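Local structure of glycerate dehydrogenase (6P2I) at residues F32-E35 against E36-I39; T156-E159 against I160-F164; L232-E235 against Q236-Y239; K19-Y23 against G24-V28. The protein probably reduces acyclic imino acids, made by a partner oxidase, to amino acids with NADPH, as an imine reductase of the D-2-hydroxyacid dehydrogenase family. All coordinates share one frame; numbering follows the deposited sequence.

Interaction 1: F32-E35 against E36-I39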
loop_
_atom_site.group_PDB
_atom_site.type_symbol
_atom_site.label_atom_id
_atom_site.label_comp_id
_atom_site.label_asym_id
_atom_site.label_seq_id
_atom_site.Cartn_x
_atom_site.Cartn_y
_atom_site.Cartn_z
ATOM N N PHE A 32 -25.593 15.825 16.206
ATOM C CA PHE A 32 -24.646 16.930 16.203
ATOM C C PHE A 32 -25.349 18.115 16.837
ATOM O O PHE A 32 -26.333 18.616 16.268
ATOM C CB PHE A 32 -24.192 17.271 14.784
ATOM C CG PHE A 32 -23.531 16.125 14.073
ATOM C CD1 PHE A 32 -22.290 15.664 14.476
ATOM C CD2 PHE A 32 -24.159 15.512 13.001
ATOM C CE1 PHE A 32 -21.688 14.603 13.827
ATOM C CE2 PHE A 32 -23.562 14.445 12.350
ATOM C CZ PHE A 32 -22.326 13.996 12.760
ATOM N N PRO A 33 -24.937 18.559 18.023
ATOM C CA PRO A 33 -25.666 19.647 18.684
ATOM C C PRO A 33 -25.463 20.968 17.961
ATOM O O PRO A 33 -24.389 21.246 17.426
ATOM C CB PRO A 33 -25.054 19.686 20.092
ATOM C CG PRO A 33 -23.675 19.107 19.907
ATOM C CD PRO A 33 -23.824 18.053 18.844
ATOM N N ASN A 34 -26.515 21.781 17.945
ATOM C CA ASN A 34 -26.330 23.186 17.613
ATOM C C ASN A 34 -25.559 23.857 18.754
ATOM O O ASN A 34 -25.341 23.265 19.813
ATOM C CB ASN A 34 -27.680 23.860 17.320
ATOM C CG ASN A 34 -28.630 23.894 18.525
ATOM O OD1 ASN A 34 -28.227 24.205 19.643
ATOM N ND2 ASN A 34 -29.910 23.606 18.283
ATOM N N GLU A 35 -25.110 25.096 18.530
ATOM C CA GLU A 35 -24.227 25.728 19.510
ATOM C C GLU A 35 -24.885 25.840 20.886
ATOM O O GLU A 35 -24.225 25.652 21.915
ATOM C CB GLU A 35 -23.782 27.105 19.024
ATOM C CG GLU A 35 -22.864 27.796 20.015
ATOM C CD GLU A 35 -22.324 29.110 19.503
ATOM O OE1 GLU A 35 -21.740 29.124 18.399
ATOM O OE2 GLU A 35 -22.487 30.128 20.205
ATOM N N GLU A 36 -26.185 26.129 20.926
ATOM C CA GLU A 36 -26.869 26.264 22.208
ATOM C C GLU A 36 -27.007 24.922 22.915
ATOM O O GLU A 36 -26.868 24.848 24.143
ATOM C CB GLU A 36 -28.241 26.898 22.011
ATOM C CG GLU A 36 -28.982 27.140 23.302
ATOM C CD GLU A 36 -30.198 28.014 23.097
ATOM O OE1 GLU A 36 -31.056 28.061 24.002
ATOM O OE2 GLU A 36 -30.298 28.645 22.020
ATOM N N GLU A 37 -27.319 23.859 22.166
ATOM C CA GLU A 37 -27.330 22.523 22.754
ATOM C C GLU A 37 -25.962 22.174 23.315
ATOM O O GLU A 37 -25.852 21.601 24.408
ATOM C CB GLU A 37 -27.758 21.483 21.709
ATOM C CG GLU A 37 -29.275 21.397 21.484
ATOM C CD GLU A 37 -29.631 20.576 20.249
ATOM O OE1 GLU A 37 -28.808 20.545 19.319
ATOM O OE2 GLU A 37 -30.728 19.978 20.202
ATOM N N ALA A 38 -24.903 22.530 22.585
ATOM C CA ALA A 38 -23.554 22.187 23.018
ATOM C C ALA A 38 -23.226 22.856 24.345
ATOM O O ALA A 38 -22.750 22.201 25.282
ATOM C CB ALA A 38 -22.548 22.588 21.940
ATOM N N ILE A 39 -23.490 24.161 24.448
ATOM C CA ILE A 39 -23.245 24.874 25.699
ATOM C C ILE A 39 -24.074 24.268 26.824
ATOM O O ILE A 39 -23.584 24.088 27.948
ATOM C CB ILE A 39 -23.536 26.376 25.531
ATOM C CG1 ILE A 39 -22.485 27.013 24.617
ATOM C CG2 ILE A 39 -23.572 27.056 26.884
ATOM C CD1 ILE A 39 -22.844 28.415 24.170
HETATM O O HOH W 1 -28.832 19.263 16.772
#

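Interaction 2: T156-E159 against I160-F164. With EDO (1,2-ethanediol), chain E.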
loop_
_atom_site.group_PDB
_atom_site.type_symbol
_atom_site.label_atom_id
_atom_site.label_comp_id
_atom_site.label_asym_id
_atom_site.label_seq_id
_atom_site.Cartn_x
_atom_site.Cartn_y
_atom_site.Cartn_z
ATOM N N THR A 156 5.955 5.877 14.263
ATOM C CA THR A 156 5.455 4.592 13.786
ATOM C C THR A 156 5.707 4.442 12.294
ATOM O O THR A 156 6.130 3.371 11.834
ATOM C CB THR A 156 3.963 4.434 14.114
ATOM O OG1 THR A 156 3.751 4.677 15.512
ATOM C CG2 THR A 156 3.501 3.016 13.809
ATOM N N VAL A 157 5.483 5.513 11.530
ATOM C CA VAL A 157 5.806 5.487 10.106
ATOM C C VAL A 157 7.295 5.235 9.911
ATOM O O VAL A 157 7.700 4.445 9.042
ATOM C CB VAL A 157 5.366 6.798 9.430
ATOM C CG1 VAL A 157 5.936 6.889 8.001
ATOM C CG2 VAL A 157 3.844 6.898 9.405
ATOM N N ALA A 158 8.134 5.891 10.719
ATOM C CA ALA A 158 9.578 5.677 10.596
ATOM C C ALA A 158 9.950 4.218 10.830
ATOM O O ALA A 158 10.833 3.678 10.149
ATOM C CB ALA A 158 10.334 6.585 11.568
ATOM N N GLU A 159 9.306 3.560 11.799
ATOM C CA GLU A 159 9.631 2.160 12.065
ATOM C C GLU A 159 9.342 1.299 10.848
ATOM O O GLU A 159 10.153 0.442 10.468
ATOM C CB GLU A 159 8.833 1.631 13.256
ATOM C CG GLU A 159 9.143 2.232 14.585
ATOM C CD GLU A 159 8.309 1.582 15.670
ATOM O OE1 GLU A 159 8.299 0.331 15.734
ATOM O OE2 GLU A 159 7.645 2.314 16.431
ATOM N N ILE A 160 8.171 1.494 10.244
ATOM C CA ILE A 160 7.824 0.748 9.040
ATOM C C ILE A 160 8.783 1.094 7.908
ATOM O O ILE A 160 9.261 0.207 7.186
ATOM C CB ILE A 160 6.366 1.019 8.636
ATOM C CG1 ILE A 160 5.403 0.551 9.734
ATOM C CG2 ILE A 160 6.059 0.336 7.314
ATOM C CD1 ILE A 160 3.996 0.994 9.499
ATOM N N ALA A 161 9.090 2.382 7.745
ATOM C CA ALA A 161 10.009 2.798 6.687
ATOM C C ALA A 161 11.396 2.199 6.883
ATOM O O ALA A 161 12.010 1.706 5.927
ATOM C CB ALA A 161 10.098 4.319 6.630
ATOM N N ASN A 162 11.927 2.263 8.114
ATOM C CA ASN A 162 13.319 1.870 8.338
ATOM C C ASN A 162 13.518 0.391 8.064
ATOM O O ASN A 162 14.624 -0.038 7.710
ATOM C CB ASN A 162 13.759 2.214 9.769
ATOM C CG ASN A 162 14.469 3.561 9.865
ATOM O OD1 ASN A 162 15.361 3.871 9.070
ATOM N ND2 ASN A 162 14.083 4.365 10.855
ATOM N N ALA A 163 12.455 -0.397 8.185
ATOM C CA ALA A 163 12.518 -1.820 7.909
ATOM C C ALA A 163 12.038 -2.176 6.506
ATOM O O ALA A 163 12.282 -3.300 6.056
ATOM C CB ALA A 163 11.722 -2.585 8.971
ATOM N N PHE A 164 11.371 -1.252 5.802
ATOM C CA PHE A 164 11.358 -1.263 4.341
ATOM C C PHE A 164 12.721 -0.910 3.760
ATOM O O PHE A 164 12.871 -0.922 2.531
ATOM C CB PHE A 164 10.345 -0.263 3.795
ATOM C CG PHE A 164 9.090 -0.875 3.241
ATOM C CD1 PHE A 164 9.086 -1.509 2.017
ATOM C CD2 PHE A 164 7.890 -0.758 3.935
ATOM C CE1 PHE A 164 7.925 -2.045 1.512
ATOM C CE2 PHE A 164 6.726 -1.289 3.430
ATOM C CZ PHE A 164 6.742 -1.935 2.214
HETATM C C1 EDO E . 12.813 -4.699 2.225
HETATM O O1 EDO E . 12.235 -3.702 1.376
HETATM C C2 EDO E . 12.859 -6.035 1.491
HETATM O O2 EDO E . 13.851 -5.968 0.459
#

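Interaction 3: L232-E235 against Q236-Y239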
loop_
_atom_site.group_PDB
_atom_site.type_symbol
_atom_site.label_atom_id
_atom_site.label_comp_id
_atom_site.label_asym_id
_atom_site.label_seq_id
_atom_site.Cartn_x
_atom_site.Cartn_y
_atom_site.Cartn_z
ATOM N N LEU A 232 -3.004 22.342 6.721
ATOM C CA LEU A 232 -1.558 22.420 6.887
ATOM C C LEU A 232 -0.862 22.820 5.599
ATOM O O LEU A 232 0.306 23.219 5.638
ATOM C CB LEU A 232 -1.005 21.071 7.357
ATOM C CG LEU A 232 -1.495 20.580 8.718
ATOM C CD1 LEU A 232 -0.984 19.197 8.972
ATOM C CD2 LEU A 232 -1.021 21.521 9.818
ATOM N N ILE A 233 -1.544 22.702 4.464
ATOM C CA ILE A 233 -0.961 22.930 3.146
ATOM C C ILE A 233 -1.642 24.130 2.509
ATOM O O ILE A 233 -2.845 24.340 2.701
ATOM C CB ILE A 233 -1.127 21.689 2.242
ATOM C CG1 ILE A 233 -0.643 20.428 2.965
ATOM C CG2 ILE A 233 -0.412 21.894 0.912
ATOM C CD1 ILE A 233 -0.852 19.147 2.164
ATOM N N ASP A 234 -0.871 24.920 1.756
ATOM C CA ASP A 234 -1.478 25.846 0.805
ATOM C C ASP A 234 -2.162 25.007 -0.265
ATOM O O ASP A 234 -1.530 24.600 -1.248
ATOM C CB ASP A 234 -0.430 26.785 0.198
ATOM C CG ASP A 234 -1.035 27.859 -0.701
ATOM O OD1 ASP A 234 -2.075 27.616 -1.358
ATOM O OD2 ASP A 234 -0.445 28.959 -0.765
ATOM N N GLU A 235 -3.453 24.726 -0.074
ATOM C CA GLU A 235 -4.120 23.735 -0.911
ATOM C C GLU A 235 -4.257 24.202 -2.352
ATOM O O GLU A 235 -4.201 23.377 -3.273
ATOM C CB GLU A 235 -5.489 23.406 -0.332
ATOM C CG GLU A 235 -6.071 22.120 -0.849
ATOM C CD GLU A 235 -7.371 21.786 -0.164
ATOM O OE1 GLU A 235 -7.339 20.940 0.755
ATOM O OE2 GLU A 235 -8.408 22.395 -0.533
ATOM N N GLN A 236 -4.442 25.507 -2.565
ATOM C CA GLN A 236 -4.475 26.035 -3.922
ATOM C C GLN A 236 -3.133 25.844 -4.610
ATOM O O GLN A 236 -3.078 25.481 -5.792
ATOM C CB GLN A 236 -4.867 27.514 -3.909
ATOM C CG GLN A 236 -6.341 27.750 -3.649
ATOM C CD GLN A 236 -6.754 29.181 -3.916
ATOM O OE1 GLN A 236 -6.029 30.121 -3.588
ATOM N NE2 GLN A 236 -7.921 29.354 -4.527
ATOM N N ALA A 237 -2.035 26.084 -3.889
ATOM C CA ALA A 237 -0.719 25.852 -4.474
ATOM C C ALA A 237 -0.503 24.371 -4.756
ATOM O O ALA A 237 0.099 24.011 -5.775
ATOM C CB ALA A 237 0.378 26.387 -3.556
ATOM N N LEU A 238 -0.992 23.499 -3.870
ATOM C CA LEU A 238 -0.858 22.064 -4.102
ATOM C C LEU A 238 -1.625 21.643 -5.347
ATOM O O LEU A 238 -1.145 20.817 -6.133
ATOM C CB LEU A 238 -1.338 21.283 -2.876
ATOM C CG LEU A 238 -1.234 19.751 -2.952
ATOM C CD1 LEU A 238 0.174 19.309 -3.336
ATOM C CD2 LEU A 238 -1.662 19.082 -1.651
ATOM N N TYR A 239 -2.822 22.204 -5.547
ATOM C CA TYR A 239 -3.573 21.907 -6.761
ATOM C C TYR A 239 -2.763 22.251 -8.005
ATOM O O TYR A 239 -2.683 21.451 -8.943
ATOM C CB TYR A 239 -4.907 22.657 -6.770
ATOM C CG TYR A 239 -5.611 22.508 -8.095
ATOM C CD1 TYR A 239 -6.212 21.305 -8.449
ATOM C CD2 TYR A 239 -5.622 23.545 -9.019
ATOM C CE1 TYR A 239 -6.834 21.152 -9.677
ATOM C CE2 TYR A 239 -6.242 23.401 -10.246
ATOM C CZ TYR A 239 -6.845 22.199 -10.569
ATOM O OH TYR A 239 -7.466 22.045 -11.788
#

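Interaction 4: K19-Y23 against G24-V28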
loop_
_atom_site.group_PDB
_atom_site.type_symbol
_atom_site.label_atom_id
_atom_site.label_comp_id
_atom_site.label_asym_id
_atom_site.label_seq_id
_atom_site.Cartn_x
_atom_site.Cartn_y
_atom_site.Cartn_z
ATOM N N LYS A 19 -19.527 0.193 31.267
ATOM C CA LYS A 19 -18.383 0.529 32.108
ATOM C C LYS A 19 -18.449 1.977 32.591
ATOM O O LYS A 19 -18.208 2.261 33.771
ATOM C CB LYS A 19 -17.086 0.270 31.338
ATOM C CG LYS A 19 -15.835 0.731 32.064
ATOM C CD LYS A 19 -15.646 -0.028 33.358
ATOM C CE LYS A 19 -14.808 -1.265 33.139
ATOM N NZ LYS A 19 -13.391 -0.925 32.835
ATOM N N ILE A 20 -18.777 2.912 31.703
ATOM C CA ILE A 20 -18.739 4.303 32.133
ATOM C C ILE A 20 -19.863 4.586 33.128
ATOM O O ILE A 20 -19.701 5.395 34.053
ATOM C CB ILE A 20 -18.782 5.231 30.908
ATOM C CG1 ILE A 20 -17.520 5.014 30.069
ATOM C CG2 ILE A 20 -18.871 6.695 31.339
ATOM C CD1 ILE A 20 -17.474 5.859 28.803
ATOM N N ASN A 21 -21.000 3.900 32.993
ATOM C CA ASN A 21 -22.051 4.047 33.994
ATOM C C ASN A 21 -21.623 3.511 35.360
ATOM O O ASN A 21 -22.298 3.784 36.355
ATOM C CB ASN A 21 -23.326 3.345 33.507
ATOM C CG ASN A 21 -24.188 4.247 32.632
ATOM O OD1 ASN A 21 -24.561 5.342 33.041
ATOM N ND2 ASN A 21 -24.491 3.795 31.419
ATOM N N GLU A 22 -20.508 2.765 35.437
ATOM C CA GLU A 22 -19.990 2.398 36.755
ATOM C C GLU A 22 -19.364 3.595 37.465
ATOM O O GLU A 22 -19.295 3.614 38.699
ATOM C CB GLU A 22 -18.947 1.286 36.644
ATOM C CG GLU A 22 -19.481 -0.028 36.133
ATOM C CD GLU A 22 -18.367 -1.030 35.821
ATOM O OE1 GLU A 22 -18.627 -1.977 35.051
ATOM O OE2 GLU A 22 -17.237 -0.878 36.350
ATOM N N TYR A 23 -18.872 4.575 36.703
ATOM C CA TYR A 23 -18.174 5.732 37.252
ATOM C C TYR A 23 -19.095 6.894 37.584
ATOM O O TYR A 23 -18.721 7.748 38.391
ATOM C CB TYR A 23 -17.111 6.224 36.266
ATOM C CG TYR A 23 -15.983 5.245 36.040
ATOM C CD1 TYR A 23 -15.119 4.907 37.073
ATOM C CD2 TYR A 23 -15.783 4.657 34.797
ATOM C CE1 TYR A 23 -14.078 4.008 36.873
ATOM C CE2 TYR A 23 -14.746 3.755 34.589
ATOM C CZ TYR A 23 -13.900 3.438 35.629
ATOM O OH TYR A 23 -12.868 2.545 35.421
ATOM N N GLY A 24 -20.275 6.950 36.981
ATOM C CA GLY A 24 -21.200 8.033 37.237
ATOM C C GLY A 24 -22.360 7.953 36.267
ATOM O O GLY A 24 -22.509 6.974 35.537
ATOM N N ASP A 25 -23.184 8.997 36.284
ATOM C CA ASP A 25 -24.322 9.085 35.372
ATOM C C ASP A 25 -23.834 9.422 33.969
ATOM O O ASP A 25 -23.438 10.559 33.697
ATOM C CB ASP A 25 -25.310 10.130 35.880
ATOM C CG ASP A 25 -26.542 10.266 34.997
ATOM O OD1 ASP A 25 -26.820 9.376 34.177
ATOM O OD2 ASP A 25 -27.257 11.276 35.147
ATOM N N PHE A 26 -23.898 8.447 33.070
ATOM C CA PHE A 26 -23.401 8.587 31.710
ATOM C C PHE A 26 -24.564 8.861 30.767
ATOM O O PHE A 26 -25.567 8.136 30.781
ATOM C CB PHE A 26 -22.655 7.313 31.297
ATOM C CG PHE A 26 -21.930 7.410 29.977
ATOM C CD1 PHE A 26 -21.332 8.592 29.569
ATOM C CD2 PHE A 26 -21.827 6.294 29.154
ATOM C CE1 PHE A 26 -20.662 8.669 28.352
ATOM C CE2 PHE A 26 -21.151 6.351 27.944
ATOM C CZ PHE A 26 -20.561 7.536 27.538
ATOM N N GLU A 27 -24.447 9.924 29.973
ATOM C CA GLU A 27 -25.453 10.263 28.974
ATOM C C GLU A 27 -24.758 10.444 27.637
ATOM O O GLU A 27 -23.698 11.063 27.568
ATOM C CB GLU A 27 -26.219 11.540 29.329
ATOM C CG GLU A 27 -27.302 11.908 28.309
ATOM C CD GLU A 27 -28.197 13.046 28.779
ATOM O OE1 GLU A 27 -27.753 13.873 29.611
ATOM O OE2 GLU A 27 -29.358 13.104 28.322
ATOM N N VAL A 28 -25.355 9.900 26.582
ATOM C CA VAL A 28 -24.787 9.950 25.241
ATOM C C VAL A 28 -25.817 10.561 24.311
ATOM O O VAL A 28 -26.986 10.166 24.334
ATOM C CB VAL A 28 -24.395 8.549 24.748
ATOM C CG1 VAL A 28 -23.716 8.640 23.384
ATOM C CG2 VAL A 28 -23.499 7.872 25.756
HETATM O O HOH W 2 -25.970 5.560 29.571
HETATM O O HOH W 3 -26.790 6.834 32.950
#

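Interaction 1: F32-E35 against E36-I39
Asn34 and Glu37 form a capping box at the start of helix 35-43: each side chain accepts a hydrogen bond from the backbone N-H of the other. At the N-cap, Asn34 OD1 takes the Glu37 N-H at 2.7 Å in a nearly straight bond (169° at the hydrogen), the donor tilted somewhat from the amide plane. CG of Asn34 stands between its own backbone N and carbonyl carbon (chi1 64°), which turns OD1 toward the first turn of the helix. In return Asn34 N gives its hydrogen to Glu37 OE1 over 2.9 Å, and the carboxylate receives it on the anti lone pair, the one away from OE2. A water adds a second donor to the same oxygen and also donates to Phe32 O, 2.6 Å away, linking the loop carbonyl to the box. The Asn34 amide and Glu37 carboxylate planes lie 21° apart although the two side chains cross at about a right angle. Two further amides are satisfied along the helix, Ala38 N by Asn34 O and Ile39 N by Glu35 O. On the inner side, where Ala38 is buried against Met59 of helix 57-60, the Pro33 ring rests on the same turn. Its CB meets Glu37 CB at 3.6 Å, while its CG lies 4.2 Å from Ala38 CB.

Interaction 2: T156-E159 against I160-F164
Helical i to i+4 bonds join the two halves of this stretch: Ile160 N to Thr156 O, Ala161 N to Val157 O, Asn162 N to Ala158 O at 2.7 Å, and a weak last bond from Ala163 N to Glu159 O. Helix 152-163 belongs to the beta-alpha-beta unit of strands 144-148 and 167-171 in the Rossmann-type nucleotide-binding domain. The side chains of Ile160, Ala161 and Asn162 lie back along the preceding turn. Ala161 CB sits 3.4 Å from Val157 O, and Ile160, with CG1 anti to its carbonyl carbon (chi1 -62°), lays CG1 3.6 Å from Thr156 O. Asn162 brings CB to 3.3 Å from Ala158 O, but its ND2 is bonded to Gly180 O. Beyond the last turn, Ile160 CG2 lies in the plane of the Phe164 ring, at its edge. Phe164 O accepts from O1 of a 1,2-ethanediol at 3.1 Å; the diol, probably from the crystallisation liquor, also bonds Gln100 OE1 of the second subunit. Val157, Ala158 and Ala161 press on the sheet, while Ile160 and Phe164 pack on each other's counterparts in the second subunit. Because most backbone N-H and C=O groups here are paired along the helix, both faces can be built largely from small and apolar side chains.

Interaction 3: L232-E235 against Q236-Y239
Asp234 caps the N-terminus of helix 235-243, its carboxylate accepting the backbone N-H of Ala237. The helix follows strand 223-226 in the Rossmann-type domain. Starting at the root of the side chain, CB lies 3.9 Å from Ala237 CB. With chi1 at -174°, CG swings opposite the backbone N and beside the carbonyl carbon, and comes within 3.5 Å of the same methyl. OD1 then takes Ala237 N at 3.0 Å, with 162° at the hydrogen; the donor comes from above the carboxylate, 56° out of its plane. OD2 touches Ala237 CB from the other branch. Replacing Asp234 with an alanine would probably leave the Ala237 N-H without its side-chain acceptor and take away the negative charge facing the positive end of the helix dipole. The backbone carries on from the cap, Asp234 O receiving Leu238 N and Glu235 O receiving Tyr239 N. Glu235 OE2 is hydrogen-bonded to Thr256 OG1 and Asn261 ND2, which lie outside this turn. On the buried side Ile233 and Leu238 pack across the helix start and against Leu224 of strand 223-226. Ile233 CG2 meets Leu238 CB at 3.9 Å, and Ile233 CD1 stands 3.9 Å from Leu238 CD2.

Interaction 4: K19-Y23 against G24-V28
Two torsions bring Ile20 and Phe26 together: Ile20 chi1 of -64° sets CG2 anti to the backbone N, and Phe26 chi1 of -172° turns its ring back toward the helix. The Ile20 methyl CG2 lies over one ring face in a CH-pi contact, 3.6 Å from the ring centroid and 19° off the normal, while Ile20 CD1 reaches Phe26 CZ at 3.7 Å. Val28 CG2 covers the opposite face near the rim. Here helix 14-23 turns into strand 25-28, closing a beta-alpha-beta unit begun by strand 2-5. Gly24, at positive phi, makes the exit, its N giving a weak bond to Ile20 O at 3.4 Å. An alanine in place of Phe26 would probably open a gap between Ile20 and Val28 and deprive the Ile20 methyl of its aromatic face. Asn21 comes alongside, OD1 accepting Phe26 N at 3.2 Å with the donor well above the amide plane, while ND2 lies at the edge of the ring, near its plane. ND2 makes a weak bond to Ile17 O and donates to a water at 3.0 Å. The same water donates a hydrogen bond to Phe26 O, 2.9 Å away.

Overall arrangement
Along the chain the order is interaction 4, 1, 2, 3. Interactions 4 and 1 are sequence neighbours whose centres are 21 Å apart: strand 25-28, an outermost strand of the five-stranded parallel sheet, leads through a loop into helix 35-43. Interactions 2 and 3 both lie in the NAD-binding domain, on helices that pack on its seven-stranded parallel sheet, with centres 27 Å apart. Between the two groups the centres are 32 to 43 Å apart, and interactions 1 and 2, like 3 and 4, lie on opposite sides of the chain's centre. None of the four contacts touches the bound D-arginine or NADP, and interaction 2 also meets the second subunit.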